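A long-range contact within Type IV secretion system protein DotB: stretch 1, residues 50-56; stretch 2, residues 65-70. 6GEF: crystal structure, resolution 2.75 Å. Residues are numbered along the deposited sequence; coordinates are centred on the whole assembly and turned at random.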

# COMPACT_ATOMS: atom_id res chain seq x y z
N ALA A 50 -27.87 14.90 44.03
CA ALA A 50 -29.01 15.67 44.52
C ALA A 50 -29.35 16.84 43.59
O ALA A 50 -30.51 17.15 43.38
CB ALA A 50 -28.77 16.14 45.94
N HIS A 51 -28.34 17.46 43.03
CA HIS A 51 -28.51 18.62 42.17
C HIS A 51 -28.79 18.26 40.70
O HIS A 51 -28.99 19.17 39.91
CB HIS A 51 -27.29 19.55 42.23
CG HIS A 51 -27.22 20.36 43.49
ND1 HIS A 51 -27.88 21.57 43.60
CD2 HIS A 51 -26.59 20.17 44.66
CE1 HIS A 51 -27.66 22.07 44.80
NE2 HIS A 51 -26.89 21.24 45.46
N GLU A 52 -28.81 16.97 40.36
CA GLU A 52 -29.06 16.52 39.02
C GLU A 52 -27.98 17.03 38.06
O GLU A 52 -28.26 17.32 36.86
CB GLU A 52 -30.47 16.91 38.50
CG GLU A 52 -31.61 16.53 39.42
CD GLU A 52 -31.77 15.00 39.50
OE1 GLU A 52 -31.81 14.38 38.41
OE2 GLU A 52 -31.85 14.42 40.63
N ALA A 53 -26.73 17.01 38.50
CA ALA A 53 -25.61 17.33 37.61
C ALA A 53 -25.42 16.22 36.60
O ALA A 53 -25.43 15.04 36.95
CB ALA A 53 -24.34 17.53 38.42
N SER A 54 -25.25 16.58 35.34
CA SER A 54 -24.97 15.61 34.30
C SER A 54 -23.52 15.14 34.34
O SER A 54 -23.24 13.96 34.16
CB SER A 54 -25.32 16.18 32.93
OG SER A 54 -24.78 17.46 32.76
N ASP A 55 -22.60 16.04 34.59
CA ASP A 55 -21.17 15.75 34.52
C ASP A 55 -20.47 16.38 35.72
O ASP A 55 -20.85 17.45 36.18
CB ASP A 55 -20.52 16.31 33.22
CG ASP A 55 -21.36 16.06 31.98
OD1 ASP A 55 -22.37 16.78 31.80
OD2 ASP A 55 -21.06 15.10 31.25
N ILE A 56 -19.46 15.69 36.22
CA ILE A 56 -18.64 16.15 37.33
C ILE A 56 -17.18 16.10 36.87
O ILE A 56 -16.73 15.13 36.25
CB ILE A 56 -18.83 15.30 38.60
CG1 ILE A 56 -17.66 15.56 39.57
CG2 ILE A 56 -18.94 13.87 38.30
CD1 ILE A 56 -17.71 14.73 40.83
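Stretch 2, residues 65-70: SAKVKG

Stretch 2 runs as an extended strand from Ser65 to Val68, antiparallel to stretch 1, and then leaves extended geometry at Lys69 and Gly70, both with positive phi. Stretch 1 reaches it from the end of a helix: Glu52, at phi 63°, closes a Schellman motif, and the chain turns a corner at Ser54 before Asp55 and Ile56 run as strand. The firmest register is Ile56 opposite Ala66, a non-hydrogen-bonded pair with CA to CA at 3.8 Å. Toward and past the corner the pairing is loose; Ala53 CA lies 3.7 Å from Val68 CA.

Two backbone hydrogen bonds hold the strands together, and both use Lys67. Its N donates to Asp55 O at 2.6 Å, while its O accepts from Ser54 N at 2.9 Å; a single residue of stretch 2 thus grips two consecutive residues, Ser54 at the corner and Asp55 just after it. Ser54 OG, in the p rotamer, lies 3.0 Å from Lys67 O and 2.7 Å from Asp55 OD1, and which of the two takes its proton is open. CA-H...O contacts fill in beside these bonds: Ala53 CA to Lys67 O at 3.5 Å and Ile56 CA to Ser65 O at 3.2 Å.

The apolar packing involves Ala53, Ile56, Ala66 and Val68. Ile56 and Ala66 share one face, with Ile56 CB 4.2 Å from Ala66 CB; Ala53 CB meets Val68 CG2 at 3.4 Å and Ala66 CB at 3.6 Å. Val68 also touches His51, its CG1 3.3 Å from His51 O.

Asp55 and Lys67 point to the other face, with Asp55 OD1 3.9 Å from Lys67 CB. The long lysine chain then leads away, and its NZ is hydrogen-bonded elsewhere in the structure. The rule is economical: backbone bonds centred on Lys67, with apolar contacts around Ala66 and Val68.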

# COMPACT_ATOMS: atom_id res chain seq x y z
N SER A 65 -15.98 20.20 40.35
CA SER A 65 -17.00 20.94 39.64
C SER A 65 -17.91 19.99 38.89
O SER A 65 -17.50 18.88 38.52
CB SER A 65 -16.36 21.91 38.64
OG SER A 65 -15.42 22.76 39.25
N ALA A 66 -19.15 20.42 38.69
CA ALA A 66 -20.14 19.61 37.98
C ALA A 66 -20.94 20.53 37.07
O ALA A 66 -21.16 21.71 37.38
CB ALA A 66 -21.06 18.88 38.94
N LYS A 67 -21.39 19.99 35.95
CA LYS A 67 -22.36 20.63 35.10
C LYS A 67 -23.77 20.27 35.58
O LYS A 67 -24.41 19.37 35.09
CB LYS A 67 -22.13 20.24 33.63
CG LYS A 67 -20.95 20.93 33.00
CD LYS A 67 -20.93 20.70 31.51
CE LYS A 67 -19.76 21.42 30.84
NZ LYS A 67 -19.67 20.98 29.42
N VAL A 68 -24.23 21.02 36.55
CA VAL A 68 -25.63 20.99 36.97
C VAL A 68 -26.43 21.83 35.94
O VAL A 68 -26.11 22.99 35.67
CB VAL A 68 -25.81 21.56 38.36
CG1 VAL A 68 -27.28 21.72 38.70
CG2 VAL A 68 -25.11 20.70 39.39
N LYS A 69 -27.44 21.19 35.35
CA LYS A 69 -28.32 21.84 34.39
C LYS A 69 -27.57 22.73 33.42
O LYS A 69 -27.77 23.96 33.34
CB LYS A 69 -29.44 22.57 35.12
CG LYS A 69 -30.51 21.59 35.67
CD LYS A 69 -31.04 22.12 37.02
CE LYS A 69 -31.87 21.07 37.72
NZ LYS A 69 -32.58 21.62 38.89
N GLY A 70 -26.57 22.14 32.79
CA GLY A 70 -25.83 22.81 31.72
C GLY A 70 -24.89 23.93 32.14
O GLY A 70 -24.15 24.40 31.31